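PDB 4QVS: S-layer domain-containing protein from Ruminiclostridium thermocellum ATCC 27405, which is of unknown function but carries a concanavalin A-like lectin/glucanase domain and probably belongs to the bacterial cell-surface layer. Local coordinates for residues Q85-F90 / M100-E105; K109-M114 / T124-S129; G30-Y35 / D56-P61. All blocks are in the same frame, centred on the assembly; numbering follows the deposited sequence.

Contact 1. Residues Q85-F90 / M100-E105; sequences QPIFDF and MRLTAE
L102 comes up against the F88 ring: L102 CB lies over one face, 3.6 Å from the F88 ring centroid and displaced toward the rim, in a CH-pi contact. F88 CG sits between its backbone N and carbonyl carbon (chi1 71°); the far end of the ring, CE2 and CZ, comes closest to L102 CB. L102 CD2 then touches two partners, F88 CE2 at 3.7 Å and I87 CD1 at 4.0 Å. M100, a selenomethionine, buries more surface than F88 and, its chain extended beyond CG, brings CE to 4.2 Å from F90 CD2. The two strands form an antiparallel beta hairpin of the concanavalin A-like domain, interrupted by a classic beta bulge. Two residues, I87 and F88, stand opposite the single L102, and L102 O takes both amides, I87 N at 2.8 Å and F88 N at 3.2 Å. Past the bulge the ladder runs regularly, with F90 N to M100 O nearly straight (176°). The I87, F88 and L102 side chains pack on I73 and F75 of strand 71-79. On the other face D89 CB meets R101 CG at 3.9 Å, carbon against carbon, while the carboxylate and guanidinium do not touch. R101 instead makes salt bridges to E122 of its own chain and D190 of the second subunit; D89 OD2 is hydrogen-bonded to H183 of that subunit, whose strand extends the sheet.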
ATOM      1  N   GLN A  85       2.391  14.135  -8.729  1.00 59.27           N
ATOM      2  CA  GLN A  85       2.488  15.490  -8.132  1.00 59.43           C
ATOM      3  C   GLN A  85       3.629  15.592  -7.116  1.00 57.73           C
ATOM      4  O   GLN A  85       3.810  14.669  -6.304  1.00 58.39           O
ATOM      5  CB  GLN A  85       1.185  15.813  -7.358  1.00 53.42           C
ATOM      6  CG  GLN A  85      -0.068  16.091  -8.164  1.00 53.78           C
ATOM      7  CD  GLN A  85      -1.334  15.864  -7.323  1.00 63.65           C
ATOM      8  OE1 GLN A  85      -2.088  16.792  -7.007  1.00 58.61           O
ATOM      9  NE2 GLN A  85      -1.549  14.624  -6.941  1.00 58.14           N
ATOM     10  N   PRO A  86       4.362  16.728  -7.102  1.00 53.18           N
ATOM     11  CA  PRO A  86       5.450  16.910  -6.128  1.00 52.79           C
ATOM     12  C   PRO A  86       4.876  17.251  -4.782  1.00 52.60           C
ATOM     13  O   PRO A  86       3.977  18.066  -4.718  1.00 45.77           O
ATOM     14  CB  PRO A  86       6.237  18.124  -6.673  1.00 52.45           C
ATOM     15  CG  PRO A  86       5.270  18.862  -7.537  1.00 49.65           C
ATOM     16  CD  PRO A  86       4.023  18.003  -7.752  1.00 53.44           C
ATOM     17  N   ILE A  87       5.344  16.600  -3.722  1.00 54.13           N
ATOM     18  CA  ILE A  87       4.877  16.935  -2.395  1.00 50.57           C
ATOM     19  C   ILE A  87       5.871  17.913  -1.779  1.00 44.60           C
ATOM     20  O   ILE A  87       5.469  18.938  -1.234  1.00 48.47           O
ATOM     21  CB  ILE A  87       4.716  15.675  -1.516  1.00 50.27           C
ATOM     22  CG1 ILE A  87       3.642  14.742  -2.106  1.00 52.78           C
ATOM     23  CG2 ILE A  87       4.322  16.117  -0.127  1.00 46.41           C
ATOM     24  CD1 ILE A  87       3.490  13.419  -1.383  1.00 55.81           C
ATOM     25  N   PHE A  88       7.156  17.558  -1.803  1.00 43.56           N
ATOM     26  CA  PHE A  88       8.221  18.479  -1.392  1.00 45.89           C
ATOM     27  C   PHE A  88       9.465  18.306  -2.286  1.00 43.30           C
ATOM     28  O   PHE A  88       9.687  17.252  -2.915  1.00 46.43           O
ATOM     29  CB  PHE A  88       8.577  18.457   0.115  1.00 44.56           C
ATOM     30  CG  PHE A  88       9.299  17.233   0.587  1.00 44.23           C
ATOM     31  CD1 PHE A  88      10.589  16.942   0.177  1.00 46.24           C
ATOM     32  CD2 PHE A  88       8.702  16.389   1.540  1.00 46.99           C
ATOM     33  CE1 PHE A  88      11.249  15.822   0.618  1.00 46.70           C
ATOM     34  CE2 PHE A  88       9.375  15.296   2.007  1.00 43.38           C
ATOM     35  CZ  PHE A  88      10.641  15.000   1.558  1.00 51.01           C
ATOM     36  N   ASP A  89      10.302  19.320  -2.296  1.00 45.28           N
ATOM     37  CA  ASP A  89      11.507  19.294  -3.150  1.00 43.32           C
ATOM     38  C   ASP A  89      12.484  20.260  -2.540  1.00 42.89           C
ATOM     39  O   ASP A  89      12.141  21.386  -2.251  1.00 44.90           O
ATOM     40  CB  ASP A  89      11.093  19.589  -4.578  1.00 42.47           C
ATOM     41  CG  ASP A  89      12.244  19.749  -5.533  1.00 46.75           C
ATOM     42  OD1 ASP A  89      13.333  19.215  -5.338  1.00 44.63           O
ATOM     43  OD2 ASP A  89      11.981  20.335  -6.585  1.00 41.46           O
ATOM     44  N   PHE A  90      13.656  19.727  -2.211  1.00 44.70           N
ATOM     45  CA  PHE A  90      14.745  20.463  -1.664  1.00 42.56           C
ATOM     46  C   PHE A  90      15.846  20.195  -2.663  1.00 49.03           C
ATOM     47  O   PHE A  90      16.233  19.048  -2.913  1.00 47.15           O
ATOM     48  CB  PHE A  90      15.136  20.002  -0.268  1.00 46.44           C
ATOM     49  CG  PHE A  90      14.039  20.184   0.752  1.00 47.20           C
ATOM     50  CD1 PHE A  90      13.869  21.380   1.413  1.00 55.67           C
ATOM     51  CD2 PHE A  90      13.163  19.144   1.026  1.00 52.15           C
ATOM     52  CE1 PHE A  90      12.849  21.535   2.359  1.00 53.13           C
ATOM     53  CE2 PHE A  90      12.146  19.286   1.974  1.00 54.33           C
ATOM     54  CZ  PHE A  90      11.987  20.481   2.633  1.00 55.02           C
HETATM   55  N   MSE A 100      16.454  16.297  -3.557  1.00 48.47           N
HETATM   56  CA  MSE A 100      15.693  15.199  -2.953  1.00 49.08           C
HETATM   57  C   MSE A 100      14.277  15.698  -3.008  1.00 50.74           C
HETATM   58  O   MSE A 100      14.011  16.869  -2.778  1.00 49.71           O
HETATM   59  CB  MSE A 100      16.281  14.680  -1.653  1.00 54.44           C
HETATM   60  CG  MSE A 100      15.878  15.502  -0.449  1.00 59.43           C
HETATM   61 SE   MSE A 100      17.141  15.137   1.007  0.80 58.46          SE
HETATM   62  CE  MSE A 100      15.947  16.232   2.032  1.00 53.47           C
ATOM     63  N   ARG A 101      13.368  14.808  -3.396  1.00 47.15           N
ATOM     64  CA  ARG A 101      12.004  15.161  -3.663  1.00 45.89           C
ATOM     65  C   ARG A 101      10.998  14.035  -3.286  1.00 42.40           C
ATOM     66  O   ARG A 101      11.212  12.884  -3.634  1.00 49.19           O
ATOM     67  CB  ARG A 101      11.960  15.359  -5.148  1.00 41.98           C
ATOM     68  CG  ARG A 101      10.659  15.840  -5.724  1.00 47.40           C
ATOM     69  CD  ARG A 101      10.882  16.304  -7.158  1.00 52.33           C
ATOM     70  NE  ARG A 101      11.358  15.231  -8.056  1.00 50.15           N
ATOM     71  CZ  ARG A 101      11.377  15.324  -9.384  1.00 47.97           C
ATOM     72  NH1 ARG A 101      10.976  16.429  -9.983  1.00 51.18           N
ATOM     73  NH2 ARG A 101      11.810  14.302 -10.135  1.00 57.85           N
ATOM     74  N   LEU A 102       9.912  14.380  -2.622  1.00 44.18           N
ATOM     75  CA  LEU A 102       8.914  13.354  -2.235  1.00 47.04           C
ATOM     76  C   LEU A 102       7.779  13.605  -3.180  1.00 49.21           C
ATOM     77  O   LEU A 102       7.377  14.752  -3.359  1.00 51.92           O
ATOM     78  CB  LEU A 102       8.426  13.481  -0.795  1.00 47.95           C
ATOM     79  CG  LEU A 102       7.352  12.445  -0.363  1.00 49.40           C
ATOM     80  CD1 LEU A 102       7.943  11.075  -0.177  1.00 46.38           C
ATOM     81  CD2 LEU A 102       6.715  12.882   0.934  1.00 53.17           C
ATOM     82  N   THR A 103       7.278  12.542  -3.816  1.00 46.61           N
ATOM     83  CA  THR A 103       6.217  12.685  -4.749  1.00 42.60           C
ATOM     84  C   THR A 103       5.050  11.703  -4.489  1.00 50.81           C
ATOM     85  O   THR A 103       5.231  10.613  -3.923  1.00 48.96           O
ATOM     86  CB  THR A 103       6.737  12.420  -6.143  1.00 48.21           C
ATOM     87  OG1 THR A 103       7.340  11.139  -6.163  1.00 54.70           O
ATOM     88  CG2 THR A 103       7.846  13.470  -6.552  1.00 45.46           C
ATOM     89  N   ALA A 104       3.873  12.161  -4.890  1.00 45.40           N
ATOM     90  CA  ALA A 104       2.680  11.361  -4.982  1.00 59.49           C
ATOM     91  C   ALA A 104       2.781  10.675  -6.341  1.00 63.12           C
ATOM     92  O   ALA A 104       3.275  11.278  -7.316  1.00 60.10           O
ATOM     93  CB  ALA A 104       1.454  12.249  -4.921  1.00 58.40           C
ATOM     94  N   GLU A 105       2.367   9.411  -6.401  1.00 58.18           N
ATOM     95  CA  GLU A 105       2.461   8.629  -7.630  1.00 64.40           C
ATOM     96  C   GLU A 105       1.123   8.408  -8.356  1.00 66.94           C
ATOM     97  O   GLU A 105       0.064   8.870  -7.900  1.00 68.86           O
ATOM     98  CB  GLU A 105       3.178   7.312  -7.311  1.00 69.03           C
ATOM     99  CG  GLU A 105       4.575   7.541  -6.736  1.00 61.87           C
ATOM    100  CD  GLU A 105       5.499   8.212  -7.739  1.00 66.22           C
ATOM    101  OE1 GLU A 105       6.018   7.506  -8.623  1.00 63.94           O
ATOM    102  OE2 GLU A 105       5.737   9.433  -7.621  1.00 62.38           O
TER

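Contact 2. Residues K109-M114 / T124-S129; sequences KIKFAM and TITSGS
S127 holds OG between its backbone N and carbonyl carbon (chi1 61°), where S127 OG accepts a hydrogen bond from I110 N at 2.8 Å. The backbone answers in the other direction, S127 N giving its hydrogen to I110 O at 2.9 Å. A side-chain oxygen thus stands in for a main-chain carbonyl just where the strand containing T124-T126 has ended. K109 turns CG beside its own backbone N (chi1 -61°), and its aliphatic stem lies against the outgoing chain, with K109 CD 3.3 Å from S127 O. These residues lie at the open end of the beta hairpin made by strands 110-115 and 123-126, away from the connecting turn; strand 123-126 is an outermost strand of this sheet within the chain. Within the ladder F112 and I125 are a hydrogen-bonded pair, linked through F112 N to I125 O and back from I125 N to F112 O, both at 2.8 Å. Their side chains lie side by side and point the same way; I125 CD1 meets the F112 ring at its edge, 3.8 Å from F112 CD2. The other face carries K111, T124 and T126. There K111 CD passes 3.7 Å from T126 OG1 and 4.1 Å from T124 CB, before the chain bends at chi3 and NZ reaches the hydroxyl of Y192 of the second subunit. F112 also packs on V141 of that subunit.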
ATOM      1  N   LYS A 109       0.287   5.791  -4.136  1.00 56.00           N
ATOM      2  CA  LYS A 109       1.593   5.501  -3.563  1.00 61.06           C
ATOM      3  C   LYS A 109       2.356   6.831  -3.485  1.00 55.66           C
ATOM      4  O   LYS A 109       1.873   7.854  -3.985  1.00 55.46           O
ATOM      5  CB  LYS A 109       2.393   4.552  -4.429  1.00 66.36           C
ATOM      6  CG  LYS A 109       1.737   3.214  -4.624  1.00 66.91           C
ATOM      7  CD  LYS A 109       2.669   2.237  -5.300  1.00 69.40           C
ATOM      8  CE  LYS A 109       3.011   2.631  -6.714  1.00 73.44           C
ATOM      9  NZ  LYS A 109       3.382   1.415  -7.484  1.00 79.66           N
ATOM     10  N   ILE A 110       3.488   6.802  -2.789  1.00 55.23           N
ATOM     11  CA  ILE A 110       4.377   7.952  -2.644  1.00 61.30           C
ATOM     12  C   ILE A 110       5.784   7.459  -2.915  1.00 62.21           C
ATOM     13  O   ILE A 110       6.083   6.279  -2.715  1.00 60.92           O
ATOM     14  CB  ILE A 110       4.340   8.639  -1.249  1.00 57.08           C
ATOM     15  CG1 ILE A 110       4.730   7.679  -0.135  1.00 58.15           C
ATOM     16  CG2 ILE A 110       2.979   9.243  -0.985  1.00 62.36           C
ATOM     17  CD1 ILE A 110       4.616   8.237   1.280  1.00 54.13           C
ATOM     18  N   LYS A 111       6.622   8.362  -3.400  1.00 56.09           N
ATOM     19  CA  LYS A 111       8.000   8.035  -3.699  1.00 53.07           C
ATOM     20  C   LYS A 111       8.927   9.120  -3.212  1.00 49.28           C
ATOM     21  O   LYS A 111       8.664  10.313  -3.354  1.00 51.19           O
ATOM     22  CB  LYS A 111       8.208   7.912  -5.199  1.00 52.76           C
ATOM     23  CG  LYS A 111       9.622   7.498  -5.582  1.00 53.81           C
ATOM     24  CD  LYS A 111       9.710   7.137  -7.049  1.00 56.32           C
ATOM     25  CE  LYS A 111       9.655   8.408  -7.892  1.00 55.49           C
ATOM     26  NZ  LYS A 111       9.348   8.128  -9.319  1.00 53.47           N
ATOM     27  N   PHE A 112      10.038   8.682  -2.667  1.00 50.00           N
ATOM     28  CA  PHE A 112      11.046   9.579  -2.225  1.00 50.01           C
ATOM     29  C   PHE A 112      12.240   9.274  -3.092  1.00 52.11           C
ATOM     30  O   PHE A 112      12.540   8.137  -3.356  1.00 49.89           O
ATOM     31  CB  PHE A 112      11.333   9.378  -0.751  1.00 51.29           C
ATOM     32  CG  PHE A 112      12.406  10.232  -0.251  1.00 48.03           C
ATOM     33  CD1 PHE A 112      12.239  11.618  -0.233  1.00 49.49           C
ATOM     34  CD2 PHE A 112      13.589   9.689   0.171  1.00 49.24           C
ATOM     35  CE1 PHE A 112      13.253  12.449   0.207  1.00 49.92           C
ATOM     36  CE2 PHE A 112      14.620  10.519   0.613  1.00 54.16           C
ATOM     37  CZ  PHE A 112      14.447  11.907   0.627  1.00 50.29           C
ATOM     38  N   ALA A 113      12.881  10.319  -3.561  1.00 43.67           N
ATOM     39  CA  ALA A 113      14.039  10.221  -4.465  1.00 47.58           C
ATOM     40  C   ALA A 113      15.115  11.189  -4.041  1.00 44.40           C
ATOM     41  O   ALA A 113      14.799  12.280  -3.582  1.00 46.11           O
ATOM     42  CB  ALA A 113      13.636  10.536  -5.886  1.00 49.21           C
HETATM   43  N   MSE A 114      16.369  10.750  -4.141  1.00 49.76           N
HETATM   44  CA  MSE A 114      17.550  11.559  -3.874  1.00 47.74           C
HETATM   45  C   MSE A 114      18.417  11.310  -5.050  1.00 58.27           C
HETATM   46  O   MSE A 114      18.513  10.152  -5.511  1.00 52.70           O
HETATM   47  CB  MSE A 114      18.380  11.086  -2.687  1.00 53.79           C
HETATM   48  CG  MSE A 114      17.573  11.007  -1.381  1.00 61.15           C
HETATM   49 SE   MSE A 114      18.711  11.074   0.216  0.78 62.22          SE
HETATM   50  CE  MSE A 114      19.689  12.736  -0.154  1.00 72.80           C
ATOM     51  N   THR A 124      15.620   5.790  -5.159  1.00 58.30           N
ATOM     52  CA  THR A 124      14.280   5.974  -4.657  1.00 56.35           C
ATOM     53  C   THR A 124      13.771   4.975  -3.642  1.00 60.23           C
ATOM     54  O   THR A 124      14.331   3.896  -3.477  1.00 63.62           O
ATOM     55  CB  THR A 124      13.347   5.782  -5.821  1.00 55.32           C
ATOM     56  OG1 THR A 124      13.430   4.417  -6.217  1.00 55.87           O
ATOM     57  CG2 THR A 124      13.783   6.656  -6.991  1.00 60.98           C
ATOM     58  N   ILE A 125      12.678   5.360  -2.986  1.00 59.42           N
ATOM     59  CA  ILE A 125      11.936   4.479  -2.083  1.00 63.14           C
ATOM     60  C   ILE A 125      10.496   4.697  -2.475  1.00 63.15           C
ATOM     61  O   ILE A 125      10.045   5.846  -2.554  1.00 57.13           O
ATOM     62  CB  ILE A 125      12.020   4.876  -0.611  1.00 66.29           C
ATOM     63  CG1 ILE A 125      13.405   5.383  -0.243  1.00 70.63           C
ATOM     64  CG2 ILE A 125      11.602   3.697   0.259  1.00 72.40           C
ATOM     65  CD1 ILE A 125      13.455   6.030   1.126  1.00 67.64           C
ATOM     66  N   THR A 126       9.761   3.616  -2.708  1.00 62.35           N
ATOM     67  CA  THR A 126       8.370   3.727  -3.136  1.00 66.74           C
ATOM     68  C   THR A 126       7.462   2.936  -2.213  1.00 65.98           C
ATOM     69  O   THR A 126       7.782   1.823  -1.863  1.00 61.27           O
ATOM     70  CB  THR A 126       8.204   3.204  -4.573  1.00 64.97           C
ATOM     71  OG1 THR A 126       9.163   3.839  -5.423  1.00 69.96           O
ATOM     72  CG2 THR A 126       6.814   3.497  -5.081  1.00 65.51           C
ATOM     73  N   SER A 127       6.322   3.497  -1.827  1.00 67.93           N
ATOM     74  CA  SER A 127       5.395   2.768  -0.949  1.00 59.48           C
ATOM     75  C   SER A 127       4.711   1.570  -1.660  1.00 65.24           C
ATOM     76  O   SER A 127       4.753   1.459  -2.890  1.00 63.33           O
ATOM     77  CB  SER A 127       4.369   3.720  -0.343  1.00 55.52           C
ATOM     78  OG  SER A 127       3.581   4.363  -1.320  1.00 53.14           O
ATOM     79  N   GLY A 128       4.104   0.670  -0.879  1.00 65.46           N
ATOM     80  CA  GLY A 128       3.486  -0.577  -1.407  1.00 66.70           C
ATOM     81  C   GLY A 128       2.186  -0.454  -2.192  1.00 65.25           C
ATOM     82  O   GLY A 128       1.437   0.495  -2.018  1.00 64.71           O
ATOM     83  N   SER A 129       1.922  -1.410  -3.082  1.00 72.76           N
ATOM     84  CA  SER A 129       0.662  -1.427  -3.838  1.00 73.53           C
ATOM     85  C   SER A 129      -0.457  -1.922  -2.887  1.00 69.60           C
ATOM     86  O   SER A 129      -0.170  -2.449  -1.812  1.00 69.45           O
ATOM     87  CB  SER A 129       0.736  -2.358  -5.064  1.00 75.12           C
ATOM     88  OG  SER A 129       2.008  -2.329  -5.676  1.00 80.88           O
TER

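Contact 3. Residues G30-Y35 / D56-P61; sequences GNAVLY and DYVALP
V58 turns its two methyls to side chains of the neighbouring strand: V58 CG1 meets A32 CB and V58 CG2 meets L34 CD1, each at 4.0 Å. This is the buried face of an antiparallel strand pair, 32-35 with 57-60, in a sheet of three strands within this chain, 32-35 in the middle, which runs on into the second subunit beyond 57-60. A32 CB also touches L60 CD2, and both of these residues pack on Y9. Across the sheet, on the more open face with V33 and A59, two tyrosines meet. The Y35 and Y57 rings are near parallel, their planes 21° apart, but offset, with centroids 4.7 Å apart and little of one lying over the other. Y35 CD2 lies over a face of the Y57 ring, 3.3 Å from Y57 CZ, and Y57 OH in turn lies over one face of the Y35 ring, offset toward its rim. A59 CB comes in at the edge of the Y35 ring. The Y57 ring also takes a cation-pi contact from K181 of the second subunit. Backbone bonds hold the register, V33 N to A59 O at 2.8 Å and Y35 N to Y57 O at 3.0 Å. At the polar edge D56 OD2 is hydrogen-bonded to S36 OG and D52 N, and D56 CA makes a CA-H...O contact of 3.1 Å to Y35 O.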
ATOM      1  N   GLY A  30      13.567  31.014   8.975  1.00 51.78           N
ATOM      2  CA  GLY A  30      12.694  32.065   8.478  1.00 48.78           C
ATOM      3  C   GLY A  30      11.284  31.612   8.168  1.00 50.60           C
ATOM      4  O   GLY A  30      10.924  30.419   8.302  1.00 46.12           O
ATOM      5  N   ASN A  31      10.485  32.575   7.730  1.00 45.18           N
ATOM      6  CA  ASN A  31       9.102  32.332   7.457  1.00 49.00           C
ATOM      7  C   ASN A  31       8.861  31.537   6.201  1.00 56.04           C
ATOM      8  O   ASN A  31       9.562  31.725   5.205  1.00 46.04           O
ATOM      9  CB  ASN A  31       8.363  33.651   7.364  1.00 45.54           C
ATOM     10  CG  ASN A  31       8.402  34.424   8.660  1.00 51.18           C
ATOM     11  OD1 ASN A  31       8.584  33.827   9.730  1.00 45.41           O
ATOM     12  ND2 ASN A  31       8.234  35.750   8.583  1.00 44.88           N
ATOM     13  N   ALA A  32       7.913  30.597   6.276  1.00 42.31           N
ATOM     14  CA  ALA A  32       7.447  29.909   5.066  1.00 46.79           C
ATOM     15  C   ALA A  32       6.567  30.894   4.315  1.00 47.23           C
ATOM     16  O   ALA A  32       5.875  31.670   4.933  1.00 51.39           O
ATOM     17  CB  ALA A  32       6.656  28.653   5.406  1.00 47.91           C
ATOM     18  N   VAL A  33       6.586  30.892   2.987  1.00 42.20           N
ATOM     19  CA  VAL A  33       5.737  31.779   2.248  1.00 42.25           C
ATOM     20  C   VAL A  33       4.734  30.985   1.427  1.00 42.94           C
ATOM     21  O   VAL A  33       5.099  30.128   0.613  1.00 46.56           O
ATOM     22  CB  VAL A  33       6.586  32.704   1.305  1.00 49.69           C
ATOM     23  CG1 VAL A  33       5.683  33.732   0.644  1.00 52.98           C
ATOM     24  CG2 VAL A  33       7.670  33.409   2.119  1.00 45.66           C
ATOM     25  N   LEU A  34       3.472  31.365   1.548  1.00 47.67           N
ATOM     26  CA  LEU A  34       2.380  30.704   0.843  1.00 52.22           C
ATOM     27  C   LEU A  34       1.962  31.486  -0.388  1.00 49.33           C
ATOM     28  O   LEU A  34       1.752  32.677  -0.279  1.00 46.53           O
ATOM     29  CB  LEU A  34       1.134  30.623   1.757  1.00 46.28           C
ATOM     30  CG  LEU A  34      -0.169  30.070   1.129  1.00 52.25           C
ATOM     31  CD1 LEU A  34       0.092  28.712   0.519  1.00 47.20           C
ATOM     32  CD2 LEU A  34      -1.343  29.963   2.131  1.00 46.34           C
ATOM     33  N   TYR A  35       1.816  30.791  -1.521  1.00 47.91           N
ATOM     34  CA  TYR A  35       1.298  31.350  -2.757  1.00 46.64           C
ATOM     35  C   TYR A  35       0.013  30.545  -3.043  1.00 43.21           C
ATOM     36  O   TYR A  35       0.051  29.439  -3.583  1.00 49.98           O
ATOM     37  CB  TYR A  35       2.333  31.251  -3.874  1.00 47.19           C
ATOM     38  CG  TYR A  35       3.628  31.997  -3.546  1.00 47.76           C
ATOM     39  CD1 TYR A  35       3.768  33.349  -3.807  1.00 46.54           C
ATOM     40  CD2 TYR A  35       4.673  31.339  -2.943  1.00 48.31           C
ATOM     41  CE1 TYR A  35       4.955  34.030  -3.513  1.00 51.14           C
ATOM     42  CE2 TYR A  35       5.836  31.987  -2.621  1.00 51.62           C
ATOM     43  CZ  TYR A  35       5.969  33.334  -2.911  1.00 54.17           C
ATOM     44  OH  TYR A  35       7.139  33.904  -2.589  1.00 49.53           O
ATOM     45  N   ASP A  56      -0.530  26.691  -6.883  1.00 44.46           N
ATOM     46  CA  ASP A  56      -0.265  27.014  -5.489  1.00 45.27           C
ATOM     47  C   ASP A  56       0.851  26.191  -4.905  1.00 43.29           C
ATOM     48  O   ASP A  56       0.958  25.002  -5.178  1.00 47.55           O
ATOM     49  CB  ASP A  56      -1.525  26.703  -4.624  1.00 46.56           C
ATOM     50  CG  ASP A  56      -2.662  27.611  -4.926  1.00 51.69           C
ATOM     51  OD1 ASP A  56      -2.509  28.563  -5.753  1.00 41.67           O
ATOM     52  OD2 ASP A  56      -3.725  27.384  -4.336  1.00 48.85           O
ATOM     53  N   TYR A  57       1.627  26.801  -4.007  1.00 48.14           N
ATOM     54  CA  TYR A  57       2.729  26.105  -3.320  1.00 45.91           C
ATOM     55  C   TYR A  57       3.235  26.871  -2.111  1.00 39.89           C
ATOM     56  O   TYR A  57       2.817  27.975  -1.851  1.00 49.38           O
ATOM     57  CB  TYR A  57       3.923  25.893  -4.284  1.00 43.99           C
ATOM     58  CG  TYR A  57       4.527  27.203  -4.729  1.00 45.81           C
ATOM     59  CD1 TYR A  57       3.923  27.943  -5.716  1.00 48.98           C
ATOM     60  CD2 TYR A  57       5.716  27.689  -4.183  1.00 44.15           C
ATOM     61  CE1 TYR A  57       4.473  29.146  -6.149  1.00 46.45           C
ATOM     62  CE2 TYR A  57       6.280  28.919  -4.641  1.00 47.59           C
ATOM     63  CZ  TYR A  57       5.615  29.629  -5.618  1.00 45.61           C
ATOM     64  OH  TYR A  57       6.044  30.864  -6.106  1.00 60.51           O
ATOM     65  N   VAL A  58       4.218  26.310  -1.433  1.00 41.78           N
ATOM     66  CA  VAL A  58       4.807  26.955  -0.305  1.00 44.99           C
ATOM     67  C   VAL A  58       6.294  27.017  -0.522  1.00 44.14           C
ATOM     68  O   VAL A  58       6.903  26.008  -0.854  1.00 41.82           O
ATOM     69  CB  VAL A  58       4.528  26.145   0.994  1.00 44.55           C
ATOM     70  CG1 VAL A  58       5.155  26.834   2.185  1.00 46.06           C
ATOM     71  CG2 VAL A  58       3.015  25.992   1.179  1.00 44.23           C
ATOM     72  N   ALA A  59       6.873  28.205  -0.310  1.00 43.72           N
ATOM     73  CA  ALA A  59       8.298  28.369  -0.394  1.00 42.35           C
ATOM     74  C   ALA A  59       8.809  28.311   1.026  1.00 44.85           C
ATOM     75  O   ALA A  59       8.294  28.999   1.912  1.00 46.34           O
ATOM     76  CB  ALA A  59       8.695  29.720  -1.035  1.00 44.84           C
ATOM     77  N   LEU A  60       9.820  27.481   1.249  1.00 47.58           N
ATOM     78  CA  LEU A  60      10.445  27.364   2.553  1.00 47.57           C
ATOM     79  C   LEU A  60      11.709  28.192   2.465  1.00 46.33           C
ATOM     80  O   LEU A  60      12.205  28.455   1.370  1.00 44.43           O
ATOM     81  CB  LEU A  60      10.791  25.913   2.850  1.00 45.34           C
ATOM     82  CG  LEU A  60       9.570  24.982   3.001  1.00 50.05           C
ATOM     83  CD1 LEU A  60      10.008  23.535   3.033  1.00 49.51           C
ATOM     84  CD2 LEU A  60       8.822  25.301   4.272  1.00 46.32           C
ATOM     85  N   PRO A  61      12.252  28.593   3.604  1.00 51.14           N
ATOM     86  CA  PRO A  61      13.487  29.436   3.491  1.00 51.77           C
ATOM     87  C   PRO A  61      14.683  28.582   3.100  1.00 51.61           C
ATOM     88  O   PRO A  61      14.726  27.368   3.412  1.00 51.45           O
ATOM     89  CB  PRO A  61      13.654  30.024   4.899  1.00 51.29           C
ATOM     90  CG  PRO A  61      12.819  29.135   5.798  1.00 56.31           C
ATOM     91  CD  PRO A  61      11.713  28.537   4.968  1.00 51.58           C
TER

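Contacts 1 and 2 are successive hairpins of one antiparallel sheet, their centres 10 Å apart, joined where strands 99-104 and 110-115 run side by side. Probable hydrogen bonds link T103 N to K111 O at 2.7 Å and R101 N to A113 O at 2.9 Å. Contact 3 belongs to the small sheet, its centre 15 Å from that of contact 1, which it touches through L60 CD1 and F90 CE1, 3.5 Å apart. Contacts 2 and 3 do not touch, their nearest atoms being about 12 Å apart. The second subunit meets all three, its K181 reaching contacts 1 and 3. The sodium ion held by M10, D12, N45 and N47 lies about 11 Å from the L34 side chain of contact 3.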